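PDB 7A9X: protein RMD9, mitochondrial from Saccharomyces cerevisiae S288C, which binds a dodecameric RNA motif in the 3'-UTRs of mitochondrial mRNAs and takes part in the processing or stability of these transcripts. Local coordinates for residues A300-F304 with V323-L327; V340-W344 with L363-F367. All coordinates share one frame. Numbering follows the deposited sequence.

Contact 1: A300-F304 with V323-L327; sequences AESFF and VNSFL
Two helical segments, 300-304 and 323-327, run roughly antiparallel, at a signed crossing angle of -145°. Their axes come no closer than 11.6 Å, a spacing that the F326 ring bridges. Backbone angles are alpha-helical throughout, with F304 N to A300 O at 3.0 Å and L327 N to V323 O at 2.8 Å. The register sets A300 CA 7.5 Å from F326 CA and F304 CA 8.4 Å from V323 CA. On the second segment, V323 comes first: its CB leaves sideways, and its CG2 touches the edge of the F304 ring, 4.5 Å from CE1. N324 and S325 face elsewhere; S325 OG hydrogen-bonds G292 O on helix 281-292. In this way the second helix of the assigned pentatricopeptide (PPR) repeat 4, 297-308, packs on the first helix of the next, 320-334, one of the contacts by which PPR hairpins stack into a solenoid. F326 contributes most, 99 of the 224 Å² buried. With chi1 at 180° (t) and chi2 at 46°, its ring reaches across to helix 297-308. There A300, small enough to let the ring in, sets CB 3.5 Å from F326 CE1, while E301 CA lies 3.7 Å from F326 CZ. F304, also t at chi1, turns its ring obliquely to that of F326: centroids 5.7 Å apart, planes at 37°, F304 CG to F326 CE2 4.2 Å. E301 lends its aliphatic base, CB lying 3.8 Å from F326 CZ, and its carboxylate OE1 hydrogen-bonds H339 NE2. L327 leans instead on I343 and L363 of the two helices that follow.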
loop_
_atom_site.group_PDB
_atom_site.type_symbol
_atom_site.label_atom_id
_atom_site.label_comp_id
_atom_site.label_asym_id
_atom_site.label_seq_id
_atom_site.Cartn_x
_atom_site.Cartn_y
_atom_site.Cartn_z
ATOM N N ALA A 300 3.251 13.704 -19.154
ATOM C CA ALA A 300 3.587 13.042 -17.899
ATOM C C ALA A 300 5.094 12.874 -17.751
ATOM O O ALA A 300 5.642 13.072 -16.658
ATOM C CB ALA A 300 2.881 11.690 -17.820
ATOM N N GLU A 301 5.783 12.518 -18.839
ATOM C CA GLU A 301 7.223 12.303 -18.753
ATOM C C GLU A 301 7.981 13.610 -18.560
ATOM O O GLU A 301 9.022 13.624 -17.893
ATOM C CB GLU A 301 7.732 11.570 -19.996
ATOM C CG GLU A 301 9.238 11.355 -20.005
ATOM C CD GLU A 301 9.648 10.127 -20.787
ATOM O OE1 GLU A 301 8.760 9.343 -21.180
ATOM O OE2 GLU A 301 10.863 9.946 -21.007
ATOM N N SER A 302 7.486 14.712 -19.130
ATOM C CA SER A 302 8.147 15.997 -18.924
ATOM C C SER A 302 8.140 16.375 -17.448
ATOM O O SER A 302 9.170 16.773 -16.891
ATOM C CB SER A 302 7.481 17.078 -19.775
ATOM O OG SER A 302 6.097 17.170 -19.499
ATOM N N PHE A 303 6.986 16.234 -16.790
ATOM C CA PHE A 303 6.921 16.491 -15.357
ATOM C C PHE A 303 7.748 15.484 -14.568
ATOM O O PHE A 303 8.291 15.825 -13.509
ATOM C CB PHE A 303 5.469 16.477 -14.885
ATOM C CG PHE A 303 4.780 17.803 -15.020
ATOM C CD1 PHE A 303 4.237 18.200 -16.233
ATOM C CD2 PHE A 303 4.684 18.658 -13.935
ATOM C CE1 PHE A 303 3.608 19.423 -16.359
ATOM C CE2 PHE A 303 4.057 19.883 -14.053
ATOM C CZ PHE A 303 3.516 20.267 -15.267
ATOM N N PHE A 304 7.856 14.249 -15.064
ATOM C CA PHE A 304 8.709 13.263 -14.410
ATOM C C PHE A 304 10.176 13.666 -14.496
ATOM O O PHE A 304 10.928 13.501 -13.528
ATOM C CB PHE A 304 8.486 11.884 -15.036
ATOM C CG PHE A 304 9.439 10.830 -14.544
ATOM C CD1 PHE A 304 9.190 10.148 -13.363
ATOM C CD2 PHE A 304 10.577 10.510 -15.271
ATOM C CE1 PHE A 304 10.062 9.175 -12.912
ATOM C CE2 PHE A 304 11.453 9.539 -14.826
ATOM C CZ PHE A 304 11.194 8.869 -13.644
ATOM N N VAL A 323 4.916 6.968 -9.574
ATOM C CA VAL A 323 5.775 6.336 -10.571
ATOM C C VAL A 323 5.146 5.045 -11.081
ATOM O O VAL A 323 5.145 4.776 -12.290
ATOM C CB VAL A 323 7.177 6.097 -9.983
ATOM C CG1 VAL A 323 8.090 5.468 -11.017
ATOM C CG2 VAL A 323 7.759 7.403 -9.482
ATOM N N ASN A 324 4.596 4.231 -10.175
ATOM C CA ASN A 324 3.965 2.976 -10.579
ATOM C C ASN A 324 2.818 3.218 -11.549
ATOM O O ASN A 324 2.684 2.509 -12.554
ATOM C CB ASN A 324 3.461 2.216 -9.350
ATOM C CG ASN A 324 4.584 1.730 -8.459
ATOM O OD1 ASN A 324 5.716 1.541 -8.910
ATOM N ND2 ASN A 324 4.274 1.514 -7.185
ATOM N N SER A 325 1.973 4.211 -11.261
ATOM C CA SER A 325 0.869 4.528 -12.160
ATOM C C SER A 325 1.382 4.998 -13.515
ATOM O O SER A 325 0.803 4.663 -14.555
ATOM C CB SER A 325 -0.032 5.588 -11.528
ATOM O OG SER A 325 -1.024 6.024 -12.440
ATOM N N PHE A 326 2.468 5.774 -13.520
ATOM C CA PHE A 326 3.059 6.231 -14.774
ATOM C C PHE A 326 3.612 5.062 -15.580
ATOM O O PHE A 326 3.406 4.986 -16.798
ATOM C CB PHE A 326 4.148 7.263 -14.472
ATOM C CG PHE A 326 4.839 7.807 -15.688
ATOM C CD1 PHE A 326 4.114 8.225 -16.793
ATOM C CD2 PHE A 326 6.219 7.932 -15.710
ATOM C CE1 PHE A 326 4.757 8.737 -17.909
ATOM C CE2 PHE A 326 6.868 8.445 -16.820
ATOM C CZ PHE A 326 6.134 8.849 -17.920
ATOM N N LEU A 327 4.308 4.134 -14.917
ATOM C CA LEU A 327 4.811 2.947 -15.601
ATOM C C LEU A 327 3.673 2.111 -16.171
ATOM O O LEU A 327 3.779 1.580 -17.282
ATOM C CB LEU A 327 5.651 2.106 -14.640
ATOM C CG LEU A 327 6.998 2.674 -14.199
ATOM C CD1 LEU A 327 7.593 1.810 -13.101
ATOM C CD2 LEU A 327 7.941 2.759 -15.388
#

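Contact 2: V340-W344 with L363-F367; sequences VYRIW and LNNTF. With nucleotides of chain B.
Both segments, 340-344 and 363-367, are regular alpha-helix (W344 N to V340 O and F367 N to L363 O, each 3.0 Å), nearly antiparallel at 169°, with axes 11.2 Å apart at closest. W344 CA faces F367 CA at 7.0 Å. Their side chains, both t at chi1, point toward the opposite helix and stack face to face: the five-membered ring of W344 and the F367 ring have centroids 3.8 Å apart and planes at 7°. Here the second helix of one PPR repeat meets the first of the next, and near-parallel planes let the two flat rings lie together. Y341 adds a rim-to-rim neighbour, CD1 3.4 Å from F367 CZ, completing an aromatic cluster, while V340 CG1 lies 4.3 Å from F367 CD1. L363 CG packs 3.7 Å from W344 CD1. N364, m at chi1, satisfies the buried indole NH: its OD1 accepts a hydrogen bond from W344 NE1 at 3.1 Å, while its ND2 hydrogen-bonds Y393 OH. On the RNA side, N365 CG approaches C5' of U10 of chain B at 3.6 Å.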
loop_
_atom_site.group_PDB
_atom_site.type_symbol
_atom_site.label_atom_id
_atom_site.label_comp_id
_atom_site.label_asym_id
_atom_site.label_seq_id
_atom_site.Cartn_x
_atom_site.Cartn_y
_atom_site.Cartn_z
ATOM N N VAL A 340 9.229 1.593 -20.561
ATOM C CA VAL A 340 9.044 1.253 -19.154
ATOM C C VAL A 340 10.391 1.032 -18.478
ATOM O O VAL A 340 10.604 1.453 -17.334
ATOM C CB VAL A 340 8.138 0.012 -19.031
ATOM C CG1 VAL A 340 8.065 -0.464 -17.588
ATOM C CG2 VAL A 340 6.750 0.314 -19.561
ATOM N N TYR A 341 11.323 0.382 -19.178
ATOM C CA TYR A 341 12.627 0.085 -18.597
ATOM C C TYR A 341 13.444 1.355 -18.387
ATOM O O TYR A 341 14.166 1.478 -17.390
ATOM C CB TYR A 341 13.373 -0.907 -19.489
ATOM C CG TYR A 341 14.731 -1.327 -18.974
ATOM C CD1 TYR A 341 14.873 -1.915 -17.724
ATOM C CD2 TYR A 341 15.868 -1.154 -19.746
ATOM C CE1 TYR A 341 16.113 -2.307 -17.255
ATOM C CE2 TYR A 341 17.112 -1.544 -19.287
ATOM C CZ TYR A 341 17.230 -2.120 -18.042
ATOM O OH TYR A 341 18.468 -2.508 -17.584
ATOM N N ARG A 342 13.335 2.317 -19.307
ATOM C CA ARG A 342 14.095 3.556 -19.171
ATOM C C ARG A 342 13.590 4.395 -18.003
ATOM O O ARG A 342 14.387 5.003 -17.279
ATOM C CB ARG A 342 14.041 4.355 -20.475
ATOM C CG ARG A 342 14.919 3.781 -21.579
ATOM C CD ARG A 342 14.960 4.677 -22.812
ATOM N NE ARG A 342 13.790 4.508 -23.671
ATOM C CZ ARG A 342 12.732 5.313 -23.665
ATOM N NH1 ARG A 342 11.717 5.078 -24.487
ATOM N NH2 ARG A 342 12.687 6.353 -22.842
ATOM N N ILE A 343 12.272 4.447 -17.803
ATOM C CA ILE A 343 11.732 5.203 -16.677
ATOM C C ILE A 343 12.092 4.525 -15.361
ATOM O O ILE A 343 12.442 5.189 -14.377
ATOM C CB ILE A 343 10.210 5.381 -16.830
ATOM C CG1 ILE A 343 9.889 6.176 -18.100
ATOM C CG2 ILE A 343 9.624 6.066 -15.601
ATOM C CD1 ILE A 343 10.513 7.559 -18.131
ATOM N N TRP A 344 12.027 3.191 -15.327
ATOM C CA TRP A 344 12.404 2.456 -14.126
ATOM C C TRP A 344 13.865 2.696 -13.766
ATOM O O TRP A 344 14.207 2.822 -12.585
ATOM C CB TRP A 344 12.137 0.966 -14.324
ATOM C CG TRP A 344 12.592 0.113 -13.183
ATOM C CD1 TRP A 344 11.929 -0.116 -12.013
ATOM C CD2 TRP A 344 13.811 -0.635 -13.107
ATOM N NE1 TRP A 344 12.660 -0.960 -11.212
ATOM C CE2 TRP A 344 13.820 -1.292 -11.861
ATOM C CE3 TRP A 344 14.896 -0.811 -13.973
ATOM C CZ2 TRP A 344 14.872 -2.113 -11.457
ATOM C CZ3 TRP A 344 15.940 -1.626 -13.572
ATOM C CH2 TRP A 344 15.920 -2.267 -12.323
ATOM N N LEU A 363 8.187 -0.337 -6.305
ATOM C CA LEU A 363 8.585 -0.017 -7.674
ATOM C C LEU A 363 8.959 -1.278 -8.441
ATOM O O LEU A 363 8.504 -1.488 -9.572
ATOM C CB LEU A 363 9.756 0.970 -7.671
ATOM C CG LEU A 363 10.328 1.324 -9.048
ATOM C CD1 LEU A 363 9.358 2.205 -9.820
ATOM C CD2 LEU A 363 11.696 1.988 -8.943
ATOM N N ASN A 364 9.788 -2.132 -7.838
ATOM C CA ASN A 364 10.210 -3.357 -8.508
ATOM C C ASN A 364 9.038 -4.302 -8.743
ATOM O O ASN A 364 9.051 -5.073 -9.710
ATOM C CB ASN A 364 11.308 -4.040 -7.695
ATOM C CG ASN A 364 12.585 -3.224 -7.647
ATOM O OD1 ASN A 364 12.928 -2.531 -8.606
ATOM N ND2 ASN A 364 13.297 -3.300 -6.528
ATOM N N ASN A 365 8.019 -4.251 -7.882
ATOM C CA ASN A 365 6.819 -5.050 -8.105
ATOM C C ASN A 365 6.154 -4.675 -9.422
ATOM O O ASN A 365 5.831 -5.544 -10.241
ATOM C CB ASN A 365 5.846 -4.871 -6.940
ATOM C CG ASN A 365 4.591 -5.707 -7.094
ATOM O OD1 ASN A 365 4.633 -6.824 -7.611
ATOM N ND2 ASN A 365 3.463 -5.169 -6.647
ATOM N N THR A 366 5.943 -3.375 -9.643
ATOM C CA THR A 366 5.350 -2.916 -10.894
ATOM C C THR A 366 6.235 -3.263 -12.085
ATOM O O THR A 366 5.738 -3.701 -13.129
ATOM C CB THR A 366 5.106 -1.407 -10.829
ATOM O OG1 THR A 366 4.281 -1.106 -9.698
ATOM C CG2 THR A 366 4.416 -0.916 -12.096
ATOM N N PHE A 367 7.552 -3.092 -11.939
ATOM C CA PHE A 367 8.467 -3.274 -13.061
ATOM C C PHE A 367 8.562 -4.740 -13.475
ATOM O O PHE A 367 8.466 -5.065 -14.664
ATOM C CB PHE A 367 9.847 -2.725 -12.699
ATOM C CG PHE A 367 10.912 -3.047 -13.703
ATOM C CD1 PHE A 367 10.874 -2.494 -14.975
ATOM C CD2 PHE A 367 11.956 -3.898 -13.374
ATOM C CE1 PHE A 367 11.854 -2.786 -15.906
ATOM C CE2 PHE A 367 12.941 -4.195 -14.298
ATOM C CZ PHE A 367 12.890 -3.638 -15.567
ATOM P P U B 10 2.764 -6.585 -2.381
ATOM O OP1 U B 10 1.728 -7.023 -3.352
ATOM O OP2 U B 10 2.493 -6.706 -0.925
ATOM O "O5'" U B 10 4.106 -7.381 -2.709
ATOM C "C5'" U B 10 4.498 -7.647 -4.049
ATOM C "C4'" U B 10 5.705 -8.550 -4.088
ATOM O "O4'" U B 10 6.781 -7.933 -3.341
ATOM C "C3'" U B 10 5.522 -9.918 -3.443
ATOM O "O3'" U B 10 4.976 -10.867 -4.344
ATOM C "C2'" U B 10 6.927 -10.281 -2.972
ATOM O "O2'" U B 10 7.677 -10.873 -4.022
ATOM C "C1'" U B 10 7.526 -8.909 -2.651
ATOM N N1 U B 10 7.496 -8.588 -1.205
ATOM C C2 U B 10 8.650 -8.812 -0.477
ATOM O O2 U B 10 9.667 -9.263 -0.972
ATOM N N3 U B 10 8.566 -8.486 0.854
ATOM C C4 U B 10 7.470 -7.968 1.513
ATOM O O4 U B 10 7.550 -7.726 2.717
ATOM C C5 U B 10 6.317 -7.763 0.691
ATOM C C6 U B 10 6.370 -8.070 -0.608
#

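Along the chain the contacts come in series: contact 1 joins helices 297-308 and 320-334, contact 2 joins 337-351 and 357-374. The middle two are consecutive helices assigned to PPR5; contact 1 is one of this repeat's joints to PPR4 and contact 2 one to PPR6, and each helix of the repeat touches both neighbours. The centres lie about 11 Å apart, and the contacts touch. N324 OD1 is 3.1 Å from T366 OG1, a probable hydrogen bond; V323 CG1 packs 3.7 Å from L363 CD1, and L327 CD2 3.5 Å from V340 O. Three repeats thus pack continuously; N365, on the first helix of PPR6, faces the bound RNA, as first-helix residues do in PPR proteins.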